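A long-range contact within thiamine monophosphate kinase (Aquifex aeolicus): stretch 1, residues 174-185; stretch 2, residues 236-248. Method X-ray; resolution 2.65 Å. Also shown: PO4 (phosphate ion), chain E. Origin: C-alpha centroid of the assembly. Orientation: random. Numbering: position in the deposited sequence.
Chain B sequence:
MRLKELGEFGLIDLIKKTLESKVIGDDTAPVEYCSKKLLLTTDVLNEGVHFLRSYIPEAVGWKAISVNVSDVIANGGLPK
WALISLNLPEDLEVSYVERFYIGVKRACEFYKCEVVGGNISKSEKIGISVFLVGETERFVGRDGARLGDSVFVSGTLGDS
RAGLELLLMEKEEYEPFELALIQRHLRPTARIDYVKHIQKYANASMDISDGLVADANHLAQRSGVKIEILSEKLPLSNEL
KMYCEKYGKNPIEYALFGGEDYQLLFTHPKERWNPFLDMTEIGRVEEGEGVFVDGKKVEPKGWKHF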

# COMPACT_ATOMS: atom_id res chain seq x y z
N TYR B 174 -9.81 -25.08 22.85
CA TYR B 174 -8.90 -26.03 22.21
C TYR B 174 -7.87 -26.52 23.22
O TYR B 174 -7.69 -25.90 24.27
N GLU B 175 -7.22 -27.64 22.91
CA GLU B 175 -6.19 -28.16 23.80
C GLU B 175 -5.03 -27.22 23.55
O GLU B 175 -5.02 -26.50 22.55
N PRO B 176 -4.07 -27.22 24.46
CA PRO B 176 -2.90 -26.36 24.31
C PRO B 176 -2.11 -26.65 23.03
O PRO B 176 -1.79 -25.75 22.29
N PHE B 177 -1.85 -27.93 22.80
CA PHE B 177 -1.10 -28.27 21.61
C PHE B 177 -1.81 -27.70 20.40
O PHE B 177 -1.16 -27.33 19.43
N GLU B 178 -3.13 -27.59 20.49
CA GLU B 178 -3.90 -27.04 19.39
C GLU B 178 -3.81 -25.52 19.39
O GLU B 178 -3.80 -24.90 18.33
N LEU B 179 -3.72 -24.93 20.57
CA LEU B 179 -3.61 -23.48 20.67
C LEU B 179 -2.31 -22.96 20.07
O LEU B 179 -2.32 -22.02 19.28
N ALA B 180 -1.19 -23.58 20.43
CA ALA B 180 0.11 -23.19 19.92
C ALA B 180 0.11 -23.20 18.40
O ALA B 180 0.82 -22.41 17.77
N LEU B 181 -0.69 -24.08 17.82
CA LEU B 181 -0.81 -24.21 16.37
C LEU B 181 -1.58 -23.05 15.77
O LEU B 181 -1.20 -22.50 14.73
N ILE B 182 -2.67 -22.69 16.45
CA ILE B 182 -3.53 -21.60 16.03
C ILE B 182 -2.76 -20.29 16.16
O ILE B 182 -2.79 -19.44 15.28
N GLN B 183 -2.06 -20.14 17.27
CA GLN B 183 -1.30 -18.94 17.51
C GLN B 183 -0.24 -18.74 16.43
O GLN B 183 0.00 -17.61 16.00
N ARG B 184 0.36 -19.82 15.95
CA ARG B 184 1.38 -19.74 14.91
C ARG B 184 0.80 -19.23 13.60
O ARG B 184 1.51 -18.66 12.75
N HIS B 185 -0.49 -19.42 13.43
CA HIS B 185 -1.17 -18.98 12.23
C HIS B 185 -1.78 -17.60 12.40
O HIS B 185 -1.80 -16.80 11.47
N LEU B 236 9.71 -30.95 12.07
CA LEU B 236 8.35 -31.14 12.48
C LEU B 236 8.15 -30.85 13.95
O LEU B 236 8.87 -31.37 14.80
N SER B 237 7.16 -30.02 14.23
CA SER B 237 6.85 -29.63 15.59
C SER B 237 6.01 -30.69 16.30
O SER B 237 5.32 -31.49 15.67
N ASN B 238 6.09 -30.67 17.63
CA ASN B 238 5.36 -31.59 18.48
C ASN B 238 3.83 -31.50 18.38
O ASN B 238 3.16 -32.53 18.38
N GLU B 239 3.29 -30.29 18.30
CA GLU B 239 1.84 -30.15 18.18
C GLU B 239 1.33 -30.53 16.79
O GLU B 239 0.20 -30.98 16.64
N LEU B 240 2.18 -30.37 15.77
CA LEU B 240 1.77 -30.75 14.42
C LEU B 240 1.71 -32.27 14.41
O LEU B 240 0.84 -32.88 13.77
N LYS B 241 2.63 -32.90 15.13
CA LYS B 241 2.63 -34.36 15.20
C LYS B 241 1.34 -34.82 15.87
O LYS B 241 0.61 -35.66 15.33
N MSE B 242 1.07 -34.24 17.03
CA MSE B 242 -0.12 -34.54 17.82
C MSE B 242 -1.38 -34.24 17.01
O MSE B 242 -2.29 -35.07 16.91
N TYR B 243 -1.44 -33.04 16.43
CA TYR B 243 -2.57 -32.65 15.62
C TYR B 243 -2.84 -33.73 14.58
O TYR B 243 -3.98 -34.14 14.35
N CYS B 244 -1.77 -34.17 13.93
CA CYS B 244 -1.86 -35.21 12.90
C CYS B 244 -2.42 -36.51 13.45
O CYS B 244 -3.40 -37.03 12.93
N GLU B 245 -1.78 -37.04 14.48
CA GLU B 245 -2.24 -38.28 15.08
C GLU B 245 -3.72 -38.13 15.44
O GLU B 245 -4.55 -38.94 15.04
N LYS B 246 -4.05 -37.07 16.17
CA LYS B 246 -5.42 -36.86 16.58
C LYS B 246 -6.43 -36.76 15.47
O LYS B 246 -7.54 -37.27 15.61
N TYR B 247 -6.09 -36.08 14.38
CA TYR B 247 -7.02 -35.95 13.25
C TYR B 247 -6.56 -36.85 12.13
O TYR B 247 -6.94 -36.68 10.97
N GLY B 248 -5.71 -37.82 12.50
CA GLY B 248 -5.18 -38.79 11.56
C GLY B 248 -4.74 -38.23 10.22
O GLY B 248 -5.46 -38.35 9.22

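The most unusual feature of this contact is a reciprocal pair of knobs: an aromatic and an acid, each lodged in the other helix. Phe177 sits among Glu239, Met242, Tyr243 and Lys246, while Glu239 sits among Phe177, Ala180, Leu181 and Arg184. The CA atoms of Phe177 and Glu239 are 4.9 Å apart, where helix 176-185 passes helix 238-246 at an angle of 115° and an axial distance of 8.8 Å. Phe177 and Glu239 are also the two residues most covered by the opposite stretch.

Phe177 points toward the second helix with an off-well chi1 of 91° and a chi2 of 79°. One face of its ring is covered by Met242, a selenomethionine, whose CB lies 3.8 Å from the ring centroid and nearly along the ring normal; its SE is farther off, 4.8 Å from the same centroid and oblique. With chi1 m, chi2 t and an off-well chi3 of -102°, Met242 places its CE 3.7 Å from Phe177 CB. Deeper in, Phe177 CE1 reaches 3.8 Å from Tyr243 CB and 3.2 Å from Tyr243 N, so the ring packs against backbone as well as side chains. The aliphatic part of the extended Lys246 closes the ring edge, with its CD 3.9 Å from Phe177 CZ.

Leu181, in the m, t rotamer, leaves its helix sideways, but its end comes nearer to the partner. Its CD1 lies 3.5 Å from both Tyr243 CB and Glu239 O, while its CG is 3.7 Å from Glu239 CB. Tyr243, with chi1 t, offers the start of its side chain to this layer and sends its end away.

Polar groups flank this apolar centre. Glu178 (chi1 m, chi2 t) also starts sideways and then bends nearer. Its OE2 accepts a hydrogen bond of 2.5 Å from Tyr247 OH, in line with the edge of the tyrosine ring, and forms a salt bridge of 3.5 Å with Lys246 NZ. Its OE1 accepts from Glu175 N at 2.8 Å, so one carboxylate serves both the start of its own helix and the end of the other. Water 1 adds a looser link, donating weakly to Glu175 OE2 at 3.4 Å and accepting weakly from Lys246 NZ at 3.3 Å.

At the other end of the contact, Arg184 points toward stretch 2. Its NH1 makes a salt bridge of 3.2 Å with Glu239 OE2, whose position is less certain, and lies 3.0 Å from Glu239 CG, near the guanidinium plane. Ser237 OG caps the second helix by accepting from Leu240 N at 3.3 Å. A phosphate ion, probably from the crystallisation liquor, sits at this N-terminus, where Asn238 N donates a weak 3.5 Å hydrogen bond to PO4 O1.

The rule to read here is that a steep crossing can be held by two interlocked knobs, with charged ends fastened to partners at its margins.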

# COMPACT_ATOMS: atom_id res chain seq x y z
CB TYR B 174 -8.17 -25.37 21.01
CG TYR B 174 -9.04 -24.88 19.85
CD1 TYR B 174 -9.62 -23.60 19.86
CD2 TYR B 174 -9.29 -25.69 18.74
CE1 TYR B 174 -10.41 -23.14 18.80
CE2 TYR B 174 -10.08 -25.23 17.67
CZ TYR B 174 -10.64 -23.96 17.72
OH TYR B 174 -11.45 -23.53 16.69
CB GLU B 175 -5.79 -29.60 23.44
CG GLU B 175 -6.95 -30.63 23.42
CD GLU B 175 -7.61 -30.86 24.80
OE1 GLU B 175 -6.90 -31.23 25.77
OE2 GLU B 175 -8.86 -30.67 24.89
CB PRO B 176 -2.06 -26.69 25.56
CG PRO B 176 -3.02 -27.30 26.50
CD PRO B 176 -3.91 -28.17 25.68
CB PHE B 177 -0.89 -29.79 21.51
CG PHE B 177 -1.94 -30.52 20.74
CD1 PHE B 177 -1.94 -30.51 19.35
CD2 PHE B 177 -2.89 -31.29 21.40
CE1 PHE B 177 -2.86 -31.27 18.62
CE2 PHE B 177 -3.81 -32.05 20.69
CZ PHE B 177 -3.80 -32.05 19.30
CB GLU B 178 -5.35 -27.52 19.49
CG GLU B 178 -5.45 -29.03 19.33
CD GLU B 178 -6.84 -29.58 19.59
OE1 GLU B 178 -7.41 -29.30 20.67
OE2 GLU B 178 -7.35 -30.33 18.73
CB LEU B 179 -3.73 -23.02 22.13
CG LEU B 179 -5.14 -23.04 22.74
CD1 LEU B 179 -5.08 -22.44 24.13
CD2 LEU B 179 -6.12 -22.25 21.86
CB ALA B 180 1.18 -24.13 20.44
CB LEU B 181 -1.51 -25.52 16.01
CG LEU B 181 -0.66 -26.78 16.15
CD1 LEU B 181 -1.49 -28.04 15.84
CD2 LEU B 181 0.52 -26.67 15.19
CB ILE B 182 -4.80 -21.53 16.94
CG1 ILE B 182 -5.45 -22.92 17.02
CG2 ILE B 182 -5.79 -20.51 16.39
CD1 ILE B 182 -6.70 -22.98 17.88
CB GLN B 183 -0.70 -19.01 18.93
CG GLN B 183 -1.81 -19.11 20.01
CD GLN B 183 -1.34 -19.00 21.47
OE1 GLN B 183 -2.16 -18.93 22.40
NE2 GLN B 183 -0.02 -18.98 21.67
CB ARG B 184 2.01 -21.13 14.68
CG ARG B 184 3.24 -21.37 15.55
CD ARG B 184 3.49 -22.83 15.88
NE ARG B 184 4.24 -22.91 17.14
CZ ARG B 184 4.36 -24.00 17.89
NH1 ARG B 184 3.79 -25.14 17.54
NH2 ARG B 184 5.03 -23.93 19.03
CB HIS B 185 -2.23 -20.01 11.85
CG HIS B 185 -3.10 -19.58 10.71
ND1 HIS B 185 -4.31 -18.94 10.90
CD2 HIS B 185 -2.95 -19.70 9.37
CE1 HIS B 185 -4.86 -18.69 9.72
NE2 HIS B 185 -4.05 -19.14 8.78
CB LEU B 236 7.94 -32.57 12.20
CG LEU B 236 7.39 -32.92 10.81
CD1 LEU B 236 8.17 -32.27 9.69
CD2 LEU B 236 7.41 -34.43 10.71
CB SER B 237 6.10 -28.29 15.59
OG SER B 237 4.80 -28.41 16.12
CB ASN B 238 5.82 -31.42 19.94
CG ASN B 238 7.16 -32.10 20.22
OD1 ASN B 238 8.23 -31.66 19.74
ND2 ASN B 238 7.11 -33.18 20.99
CB GLU B 239 1.40 -28.73 18.58
CG GLU B 239 2.45 -27.64 18.43
CD GLU B 239 3.58 -27.75 19.44
OE1 GLU B 239 3.32 -27.72 20.66
OE2 GLU B 239 4.73 -27.85 18.99
CB LEU B 240 2.76 -30.27 13.36
CG LEU B 240 2.37 -30.74 11.94
CD1 LEU B 240 0.98 -30.26 11.63
CD2 LEU B 240 3.34 -30.21 10.91
CB LYS B 241 3.83 -34.85 16.00
CG LYS B 241 5.10 -34.78 15.21
CD LYS B 241 6.27 -35.15 16.07
CE LYS B 241 7.55 -35.18 15.25
NZ LYS B 241 8.64 -35.57 16.17
CB MSE B 242 -0.09 -33.73 19.11
CG MSE B 242 1.21 -33.93 19.89
SE MSE B 242 1.28 -32.96 21.59
CE MSE B 242 2.42 -31.44 21.12
CB TYR B 243 -2.28 -31.35 14.89
CG TYR B 243 -3.34 -31.02 13.88
CD1 TYR B 243 -4.52 -30.37 14.27
CD2 TYR B 243 -3.21 -31.41 12.55
CE1 TYR B 243 -5.54 -30.13 13.36
CE2 TYR B 243 -4.22 -31.17 11.63
CZ TYR B 243 -5.38 -30.53 12.04
OH TYR B 243 -6.39 -30.29 11.15
CB CYS B 244 -0.48 -35.45 12.29
SG CYS B 244 -0.05 -34.22 11.07
CB GLU B 245 -1.41 -38.62 16.33
CG GLU B 245 -1.74 -39.97 16.99
CD GLU B 245 -1.82 -41.13 15.98
OE1 GLU B 245 -2.75 -41.13 15.14
OE2 GLU B 245 -0.95 -42.05 16.02
CB LYS B 246 -5.55 -35.62 17.46
CG LYS B 246 -6.99 -35.32 17.86
CD LYS B 246 -7.01 -34.30 18.98
CE LYS B 246 -8.39 -33.92 19.42
NZ LYS B 246 -8.21 -33.15 20.68
CB TYR B 247 -7.12 -34.50 12.76
CG TYR B 247 -7.60 -33.57 13.84
CD1 TYR B 247 -6.72 -33.16 14.85
CD2 TYR B 247 -8.94 -33.21 13.94
CE1 TYR B 247 -7.16 -32.43 15.93
CE2 TYR B 247 -9.40 -32.47 15.03
CZ TYR B 247 -8.50 -32.09 16.03
OH TYR B 247 -8.95 -31.40 17.13
P PO4 E . 8.20 -27.49 19.37
O1 PO4 E . 8.52 -28.93 19.36
O2 PO4 E . 9.32 -26.73 18.78
O3 PO4 E . 6.98 -27.26 18.57
O4 PO4 E . 7.96 -27.04 20.76
O HOH W 1 -10.79 -32.32 22.63